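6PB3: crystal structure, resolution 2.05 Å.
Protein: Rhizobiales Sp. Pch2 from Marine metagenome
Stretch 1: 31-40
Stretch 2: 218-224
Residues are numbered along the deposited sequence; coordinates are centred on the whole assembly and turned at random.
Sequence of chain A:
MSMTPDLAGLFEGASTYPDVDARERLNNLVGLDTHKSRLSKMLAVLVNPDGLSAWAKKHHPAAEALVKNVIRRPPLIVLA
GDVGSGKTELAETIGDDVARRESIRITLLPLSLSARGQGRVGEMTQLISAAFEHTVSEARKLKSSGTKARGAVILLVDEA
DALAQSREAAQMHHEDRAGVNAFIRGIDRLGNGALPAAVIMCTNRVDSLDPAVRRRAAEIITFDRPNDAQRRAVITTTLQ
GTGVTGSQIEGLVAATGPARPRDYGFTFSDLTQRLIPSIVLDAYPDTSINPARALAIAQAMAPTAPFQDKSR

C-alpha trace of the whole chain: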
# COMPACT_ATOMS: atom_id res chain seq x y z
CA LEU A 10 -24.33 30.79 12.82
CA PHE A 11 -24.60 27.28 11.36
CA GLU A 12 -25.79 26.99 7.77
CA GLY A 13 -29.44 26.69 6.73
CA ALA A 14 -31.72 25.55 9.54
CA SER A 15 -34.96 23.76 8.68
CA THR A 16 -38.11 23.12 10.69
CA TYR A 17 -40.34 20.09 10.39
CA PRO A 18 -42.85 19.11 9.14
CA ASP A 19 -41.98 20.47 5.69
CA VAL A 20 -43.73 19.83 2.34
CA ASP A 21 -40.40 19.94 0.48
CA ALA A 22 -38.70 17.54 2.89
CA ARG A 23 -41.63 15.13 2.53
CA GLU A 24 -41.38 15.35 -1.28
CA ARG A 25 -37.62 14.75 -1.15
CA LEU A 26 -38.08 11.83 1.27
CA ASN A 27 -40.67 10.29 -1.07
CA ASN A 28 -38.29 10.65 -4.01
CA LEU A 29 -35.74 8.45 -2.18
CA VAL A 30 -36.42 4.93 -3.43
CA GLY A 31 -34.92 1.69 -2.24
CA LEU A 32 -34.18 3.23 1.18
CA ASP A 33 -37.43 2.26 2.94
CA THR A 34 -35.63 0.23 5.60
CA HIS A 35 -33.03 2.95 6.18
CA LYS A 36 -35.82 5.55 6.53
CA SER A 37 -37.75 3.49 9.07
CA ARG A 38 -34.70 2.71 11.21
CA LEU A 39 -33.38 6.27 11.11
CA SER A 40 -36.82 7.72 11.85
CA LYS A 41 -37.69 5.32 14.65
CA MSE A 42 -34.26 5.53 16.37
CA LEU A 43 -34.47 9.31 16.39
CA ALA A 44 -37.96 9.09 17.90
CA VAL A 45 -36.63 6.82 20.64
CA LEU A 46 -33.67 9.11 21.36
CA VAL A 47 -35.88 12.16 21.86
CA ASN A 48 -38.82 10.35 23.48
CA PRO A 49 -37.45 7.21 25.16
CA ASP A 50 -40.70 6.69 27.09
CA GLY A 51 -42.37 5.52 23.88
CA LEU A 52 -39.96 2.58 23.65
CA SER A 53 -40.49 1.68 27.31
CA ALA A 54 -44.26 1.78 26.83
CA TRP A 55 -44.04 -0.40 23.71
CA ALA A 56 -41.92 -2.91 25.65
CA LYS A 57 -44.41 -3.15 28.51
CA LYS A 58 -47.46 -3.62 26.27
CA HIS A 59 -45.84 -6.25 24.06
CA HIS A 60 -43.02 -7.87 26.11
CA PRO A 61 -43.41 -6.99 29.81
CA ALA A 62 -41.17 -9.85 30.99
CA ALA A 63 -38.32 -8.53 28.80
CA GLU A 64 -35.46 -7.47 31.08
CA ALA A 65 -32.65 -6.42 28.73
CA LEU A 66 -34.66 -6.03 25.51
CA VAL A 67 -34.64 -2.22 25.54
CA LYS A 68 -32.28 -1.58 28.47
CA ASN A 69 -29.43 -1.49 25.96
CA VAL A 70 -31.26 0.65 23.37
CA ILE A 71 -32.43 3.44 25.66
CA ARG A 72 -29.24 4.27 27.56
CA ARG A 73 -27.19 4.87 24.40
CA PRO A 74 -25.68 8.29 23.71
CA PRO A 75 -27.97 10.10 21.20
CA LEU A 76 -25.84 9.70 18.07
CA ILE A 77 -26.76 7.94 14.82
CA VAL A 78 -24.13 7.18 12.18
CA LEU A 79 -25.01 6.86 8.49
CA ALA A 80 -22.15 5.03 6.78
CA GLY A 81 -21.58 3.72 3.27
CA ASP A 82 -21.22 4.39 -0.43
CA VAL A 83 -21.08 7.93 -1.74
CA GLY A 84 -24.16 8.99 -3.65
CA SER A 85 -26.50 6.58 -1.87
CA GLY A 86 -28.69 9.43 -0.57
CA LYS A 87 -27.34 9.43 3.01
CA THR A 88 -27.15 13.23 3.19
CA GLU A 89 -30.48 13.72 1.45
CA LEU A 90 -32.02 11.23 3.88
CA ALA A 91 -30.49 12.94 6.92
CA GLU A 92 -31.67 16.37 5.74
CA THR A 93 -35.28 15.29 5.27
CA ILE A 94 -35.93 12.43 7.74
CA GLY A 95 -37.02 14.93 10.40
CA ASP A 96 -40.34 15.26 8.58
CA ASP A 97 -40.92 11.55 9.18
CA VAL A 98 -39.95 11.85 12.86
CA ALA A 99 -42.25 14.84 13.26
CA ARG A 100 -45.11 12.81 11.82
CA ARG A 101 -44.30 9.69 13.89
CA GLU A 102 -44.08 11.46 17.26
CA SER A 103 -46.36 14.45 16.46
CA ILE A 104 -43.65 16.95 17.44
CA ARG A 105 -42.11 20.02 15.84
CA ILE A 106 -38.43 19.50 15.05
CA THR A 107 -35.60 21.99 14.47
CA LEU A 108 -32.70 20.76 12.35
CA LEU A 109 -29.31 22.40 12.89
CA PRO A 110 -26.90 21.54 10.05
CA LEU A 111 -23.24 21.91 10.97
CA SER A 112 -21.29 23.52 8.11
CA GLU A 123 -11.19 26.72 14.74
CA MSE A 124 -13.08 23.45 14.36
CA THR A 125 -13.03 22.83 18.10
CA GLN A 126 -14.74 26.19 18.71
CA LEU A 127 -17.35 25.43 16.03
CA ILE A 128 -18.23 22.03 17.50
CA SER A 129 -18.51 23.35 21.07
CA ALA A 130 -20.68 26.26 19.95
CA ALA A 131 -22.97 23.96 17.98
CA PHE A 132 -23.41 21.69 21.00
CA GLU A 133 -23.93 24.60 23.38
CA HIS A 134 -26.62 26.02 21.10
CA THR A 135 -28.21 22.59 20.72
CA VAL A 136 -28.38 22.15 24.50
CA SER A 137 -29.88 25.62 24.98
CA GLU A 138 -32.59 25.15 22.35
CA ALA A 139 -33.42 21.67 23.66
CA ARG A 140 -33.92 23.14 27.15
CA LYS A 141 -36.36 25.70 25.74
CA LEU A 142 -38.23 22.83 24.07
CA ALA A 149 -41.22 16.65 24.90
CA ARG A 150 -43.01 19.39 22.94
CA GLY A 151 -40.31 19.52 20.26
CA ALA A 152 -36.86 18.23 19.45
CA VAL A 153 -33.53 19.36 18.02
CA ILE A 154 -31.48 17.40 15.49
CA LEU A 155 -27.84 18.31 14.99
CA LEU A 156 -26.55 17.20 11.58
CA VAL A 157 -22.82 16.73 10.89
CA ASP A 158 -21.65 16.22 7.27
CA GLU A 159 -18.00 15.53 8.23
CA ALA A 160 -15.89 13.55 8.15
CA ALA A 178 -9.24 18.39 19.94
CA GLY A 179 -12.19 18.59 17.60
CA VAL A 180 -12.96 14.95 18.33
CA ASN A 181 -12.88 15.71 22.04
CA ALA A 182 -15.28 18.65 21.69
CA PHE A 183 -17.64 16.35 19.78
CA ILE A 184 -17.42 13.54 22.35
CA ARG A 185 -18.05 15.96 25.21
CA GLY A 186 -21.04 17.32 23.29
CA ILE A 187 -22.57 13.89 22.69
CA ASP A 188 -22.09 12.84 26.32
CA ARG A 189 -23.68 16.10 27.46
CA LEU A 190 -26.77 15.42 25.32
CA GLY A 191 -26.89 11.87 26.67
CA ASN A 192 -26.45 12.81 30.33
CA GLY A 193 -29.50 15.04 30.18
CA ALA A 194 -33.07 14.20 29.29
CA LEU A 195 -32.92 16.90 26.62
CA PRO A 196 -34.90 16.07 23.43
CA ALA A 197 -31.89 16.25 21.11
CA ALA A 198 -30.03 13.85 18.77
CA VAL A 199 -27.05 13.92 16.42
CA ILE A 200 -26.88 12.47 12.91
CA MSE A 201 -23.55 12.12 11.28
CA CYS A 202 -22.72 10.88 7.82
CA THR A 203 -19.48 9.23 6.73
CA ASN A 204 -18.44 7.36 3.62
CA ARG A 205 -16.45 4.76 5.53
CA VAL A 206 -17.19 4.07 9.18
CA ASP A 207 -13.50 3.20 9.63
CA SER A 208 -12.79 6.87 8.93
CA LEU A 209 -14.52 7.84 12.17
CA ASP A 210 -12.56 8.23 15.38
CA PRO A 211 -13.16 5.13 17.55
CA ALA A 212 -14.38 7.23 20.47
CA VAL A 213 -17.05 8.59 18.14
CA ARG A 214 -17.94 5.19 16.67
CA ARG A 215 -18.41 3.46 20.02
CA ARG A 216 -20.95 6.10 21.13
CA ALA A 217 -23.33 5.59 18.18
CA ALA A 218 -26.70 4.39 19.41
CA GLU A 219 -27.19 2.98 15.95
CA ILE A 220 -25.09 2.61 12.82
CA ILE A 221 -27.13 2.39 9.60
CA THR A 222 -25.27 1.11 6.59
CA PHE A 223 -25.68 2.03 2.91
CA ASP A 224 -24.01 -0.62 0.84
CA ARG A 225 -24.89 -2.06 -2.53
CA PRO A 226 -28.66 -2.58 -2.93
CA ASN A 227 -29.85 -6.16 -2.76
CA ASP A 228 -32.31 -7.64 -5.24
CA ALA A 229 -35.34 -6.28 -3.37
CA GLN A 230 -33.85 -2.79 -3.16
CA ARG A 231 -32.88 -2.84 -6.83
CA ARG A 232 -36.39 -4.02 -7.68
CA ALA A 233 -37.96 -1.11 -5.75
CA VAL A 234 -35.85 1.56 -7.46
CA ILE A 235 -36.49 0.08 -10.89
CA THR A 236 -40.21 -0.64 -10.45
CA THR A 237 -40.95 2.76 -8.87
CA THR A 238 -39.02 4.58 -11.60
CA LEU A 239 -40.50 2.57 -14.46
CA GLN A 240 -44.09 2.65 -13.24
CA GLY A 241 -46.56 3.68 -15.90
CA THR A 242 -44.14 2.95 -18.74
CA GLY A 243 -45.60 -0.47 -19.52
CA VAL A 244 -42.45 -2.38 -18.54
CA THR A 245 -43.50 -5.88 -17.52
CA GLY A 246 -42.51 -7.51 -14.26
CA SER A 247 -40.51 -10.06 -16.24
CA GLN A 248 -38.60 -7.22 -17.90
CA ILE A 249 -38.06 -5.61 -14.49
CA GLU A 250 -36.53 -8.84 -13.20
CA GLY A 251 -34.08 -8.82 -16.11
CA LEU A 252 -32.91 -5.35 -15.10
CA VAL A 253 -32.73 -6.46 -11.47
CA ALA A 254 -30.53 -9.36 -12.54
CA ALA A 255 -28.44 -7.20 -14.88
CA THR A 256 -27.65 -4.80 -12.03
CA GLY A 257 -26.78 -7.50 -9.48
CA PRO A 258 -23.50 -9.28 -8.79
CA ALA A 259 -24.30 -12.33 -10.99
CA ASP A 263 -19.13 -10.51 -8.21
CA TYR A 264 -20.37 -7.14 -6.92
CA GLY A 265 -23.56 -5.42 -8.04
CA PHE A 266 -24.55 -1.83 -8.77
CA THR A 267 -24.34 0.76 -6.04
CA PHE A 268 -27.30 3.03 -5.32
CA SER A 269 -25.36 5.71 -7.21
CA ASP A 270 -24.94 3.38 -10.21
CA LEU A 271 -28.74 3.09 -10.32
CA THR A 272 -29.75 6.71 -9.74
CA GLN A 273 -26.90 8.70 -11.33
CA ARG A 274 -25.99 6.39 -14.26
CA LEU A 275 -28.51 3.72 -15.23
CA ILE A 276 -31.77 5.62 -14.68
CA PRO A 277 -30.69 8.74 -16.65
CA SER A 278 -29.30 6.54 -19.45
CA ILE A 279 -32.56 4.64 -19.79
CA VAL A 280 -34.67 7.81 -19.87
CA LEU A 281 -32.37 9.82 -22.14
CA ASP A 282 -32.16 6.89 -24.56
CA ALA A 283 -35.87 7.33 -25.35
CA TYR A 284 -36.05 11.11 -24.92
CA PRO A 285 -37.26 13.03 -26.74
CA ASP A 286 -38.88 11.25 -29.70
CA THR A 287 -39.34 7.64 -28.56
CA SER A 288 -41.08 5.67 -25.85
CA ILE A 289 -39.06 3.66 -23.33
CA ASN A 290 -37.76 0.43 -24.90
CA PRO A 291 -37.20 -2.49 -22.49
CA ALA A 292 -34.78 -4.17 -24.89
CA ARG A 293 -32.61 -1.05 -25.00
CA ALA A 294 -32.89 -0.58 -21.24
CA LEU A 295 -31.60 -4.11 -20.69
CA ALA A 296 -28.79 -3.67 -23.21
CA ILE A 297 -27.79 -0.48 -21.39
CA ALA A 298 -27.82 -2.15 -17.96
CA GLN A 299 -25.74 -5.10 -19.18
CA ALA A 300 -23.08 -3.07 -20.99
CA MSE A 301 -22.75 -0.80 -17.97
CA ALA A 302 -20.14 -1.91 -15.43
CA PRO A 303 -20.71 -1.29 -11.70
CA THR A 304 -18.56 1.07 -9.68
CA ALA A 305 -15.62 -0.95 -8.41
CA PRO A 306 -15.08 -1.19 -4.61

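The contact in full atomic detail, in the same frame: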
# COMPACT_ATOMS: atom_id res chain seq x y z
N GLY A 31 -35.81 2.74 -2.67
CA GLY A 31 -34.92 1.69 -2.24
C GLY A 31 -34.31 1.90 -0.88
O GLY A 31 -33.48 1.09 -0.48
N LEU A 32 -34.70 2.95 -0.15
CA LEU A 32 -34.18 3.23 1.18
C LEU A 32 -35.23 3.06 2.28
O LEU A 32 -35.07 3.62 3.37
CB LEU A 32 -33.59 4.64 1.23
CG LEU A 32 -32.45 4.85 0.23
CD1 LEU A 32 -32.05 6.30 0.16
CD2 LEU A 32 -31.23 3.95 0.57
N ASP A 33 -36.31 2.31 2.00
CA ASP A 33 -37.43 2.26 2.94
C ASP A 33 -36.98 1.77 4.31
O ASP A 33 -37.36 2.34 5.34
CB ASP A 33 -38.54 1.36 2.39
CG ASP A 33 -39.31 2.00 1.23
OD1 ASP A 33 -39.40 3.25 1.19
OD2 ASP A 33 -39.82 1.26 0.37
N THR A 34 -36.15 0.74 4.34
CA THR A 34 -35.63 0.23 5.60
C THR A 34 -34.76 1.26 6.30
O THR A 34 -34.86 1.45 7.52
CB THR A 34 -34.85 -1.06 5.35
OG1 THR A 34 -33.65 -0.75 4.64
CG2 THR A 34 -35.69 -2.00 4.48
N HIS A 35 -33.89 1.95 5.55
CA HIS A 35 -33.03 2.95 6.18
C HIS A 35 -33.84 4.11 6.75
O HIS A 35 -33.50 4.64 7.82
CB HIS A 35 -31.99 3.47 5.17
CG HIS A 35 -31.25 2.39 4.45
ND1 HIS A 35 -31.84 1.58 3.51
CD2 HIS A 35 -29.96 1.96 4.56
CE1 HIS A 35 -30.95 0.71 3.05
NE2 HIS A 35 -29.81 0.93 3.67
N LYS A 36 -34.92 4.50 6.06
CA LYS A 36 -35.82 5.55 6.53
C LYS A 36 -36.48 5.17 7.84
O LYS A 36 -36.50 5.96 8.79
CB LYS A 36 -36.94 5.82 5.50
CG LYS A 36 -36.55 6.43 4.17
CD LYS A 36 -37.82 6.58 3.29
CE LYS A 36 -37.52 7.09 1.90
NZ LYS A 36 -38.70 6.97 0.97
N SER A 37 -37.07 3.98 7.87
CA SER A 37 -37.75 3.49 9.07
C SER A 37 -36.81 3.41 10.27
O SER A 37 -37.15 3.87 11.36
CB SER A 37 -38.36 2.11 8.78
OG SER A 37 -38.71 1.44 9.97
N ARG A 38 -35.63 2.83 10.08
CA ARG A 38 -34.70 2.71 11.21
C ARG A 38 -34.22 4.08 11.67
O ARG A 38 -34.21 4.38 12.87
CB ARG A 38 -33.51 1.83 10.84
CG ARG A 38 -33.87 0.40 10.56
CD ARG A 38 -32.62 -0.41 10.17
NE ARG A 38 -33.00 -1.73 9.68
CZ ARG A 38 -32.17 -2.58 9.10
NH1 ARG A 38 -30.89 -2.28 8.92
NH2 ARG A 38 -32.62 -3.76 8.70
N LEU A 39 -33.82 4.94 10.73
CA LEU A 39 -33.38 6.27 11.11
C LEU A 39 -34.50 7.02 11.82
O LEU A 39 -34.28 7.60 12.88
CB LEU A 39 -32.87 7.04 9.89
CG LEU A 39 -32.34 8.45 10.16
CD1 LEU A 39 -31.23 8.36 11.23
CD2 LEU A 39 -31.84 9.20 8.90
N SER A 40 -35.71 6.96 11.26
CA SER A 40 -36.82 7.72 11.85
C SER A 40 -37.18 7.19 13.23
O SER A 40 -37.43 7.96 14.17
CB SER A 40 -38.04 7.68 10.91
OG SER A 40 -39.23 7.91 11.63
N ALA A 218 -25.58 5.22 19.00
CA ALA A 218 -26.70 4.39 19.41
C ALA A 218 -27.06 3.43 18.31
O ALA A 218 -27.41 2.28 18.57
CB ALA A 218 -27.90 5.26 19.77
N GLU A 219 -26.97 3.88 17.07
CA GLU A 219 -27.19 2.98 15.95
C GLU A 219 -26.30 3.41 14.80
O GLU A 219 -26.09 4.61 14.58
CB GLU A 219 -28.66 2.97 15.49
CG GLU A 219 -28.94 1.90 14.45
CD GLU A 219 -30.36 1.86 13.97
OE1 GLU A 219 -31.16 2.72 14.36
OE2 GLU A 219 -30.69 0.96 13.17
N ILE A 220 -25.78 2.42 14.08
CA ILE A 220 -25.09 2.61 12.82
C ILE A 220 -25.97 2.02 11.74
O ILE A 220 -26.39 0.85 11.84
CB ILE A 220 -23.71 1.94 12.84
CG1 ILE A 220 -22.86 2.46 14.02
CG2 ILE A 220 -23.02 2.14 11.48
CD1 ILE A 220 -21.49 1.73 14.19
N ILE A 221 -26.26 2.80 10.70
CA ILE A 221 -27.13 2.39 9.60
C ILE A 221 -26.30 2.40 8.35
O ILE A 221 -25.72 3.43 7.98
CB ILE A 221 -28.35 3.31 9.45
CG1 ILE A 221 -29.23 3.27 10.70
CG2 ILE A 221 -29.20 2.94 8.18
CD1 ILE A 221 -30.33 4.37 10.67
N THR A 222 -26.23 1.26 7.67
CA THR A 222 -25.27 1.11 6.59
C THR A 222 -25.95 1.18 5.23
O THR A 222 -27.05 0.66 5.05
CB THR A 222 -24.48 -0.20 6.75
OG1 THR A 222 -25.38 -1.31 6.83
CG2 THR A 222 -23.64 -0.14 8.04
N PHE A 223 -25.26 1.83 4.29
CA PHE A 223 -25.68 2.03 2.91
C PHE A 223 -24.63 1.34 2.05
O PHE A 223 -23.62 1.94 1.65
CB PHE A 223 -25.80 3.52 2.57
CG PHE A 223 -26.79 4.26 3.43
CD1 PHE A 223 -26.54 4.48 4.78
CD2 PHE A 223 -27.99 4.73 2.90
CE1 PHE A 223 -27.46 5.14 5.58
CE2 PHE A 223 -28.91 5.40 3.70
CZ PHE A 223 -28.65 5.61 5.03
N ASP A 224 -24.86 0.08 1.78
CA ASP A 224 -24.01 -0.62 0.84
C ASP A 224 -24.86 -0.97 -0.37
O ASP A 224 -25.96 -0.44 -0.56
CB ASP A 224 -23.37 -1.85 1.49
CG ASP A 224 -24.28 -2.53 2.48
OD1 ASP A 224 -25.44 -2.83 2.12
OD2 ASP A 224 -23.83 -2.78 3.63

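How does the start of the helix meet the strand? Leu32 sits at the N-cap position, just before the helix that begins at Asp33, and its carbonyl O accepts the first helical hydrogen bond from Lys36 N at 2.8 Å. Its side chain points toward the strand, and Leu32 CD2 lies 4.1 Å from Phe223 CD2, an apolar contact between two buried residues. Asp33 and Thr34 follow without touching the strand.

What makes His35 the centre of the contact? His35 CA lies 6.8 Å from Ile221 CA, the closest CA pair, and its side chain reaches three consecutive strand residues. His35 NE2 donates a weak hydrogen bond to the backbone O of Thr222, 3.1 Å away; the oxygen lies near the plane of the imidazole, but the N-H...O angle of 120° is far from straight. On the same ring, His35 CD2 packs 3.8 Å from Ile221 CG2 and 3.7 Å from Phe223 CE2. His35 CD2 lies over one face of the Phe223 ring, and the planes of the His35 and Phe223 rings are inclined at 33°.

What does Arg38 contribute, one helical turn later? Lys36 points away and Ser37 is out of reach, so contact resumes with Arg38. Arg38 CB approaches Glu219 OE2 at 3.8 Å and Ile221 CD1 at 4.1 Å, but the end of the side chain leads away from the strand. The guanidinium therefore does not pair with Glu219, whose carboxylate oxygens are buried without a partner in the model.

Where does the contact end? Leu39 points sideways, yet Leu39 CB lies 3.8 Å from Ile221 CD1. Ile221 CD1 also comes within 3.5 Å of Leu39 N, which is already hydrogen-bonded to His35 O, so it packs against helix backbone as well as side chain. Ser40 points away.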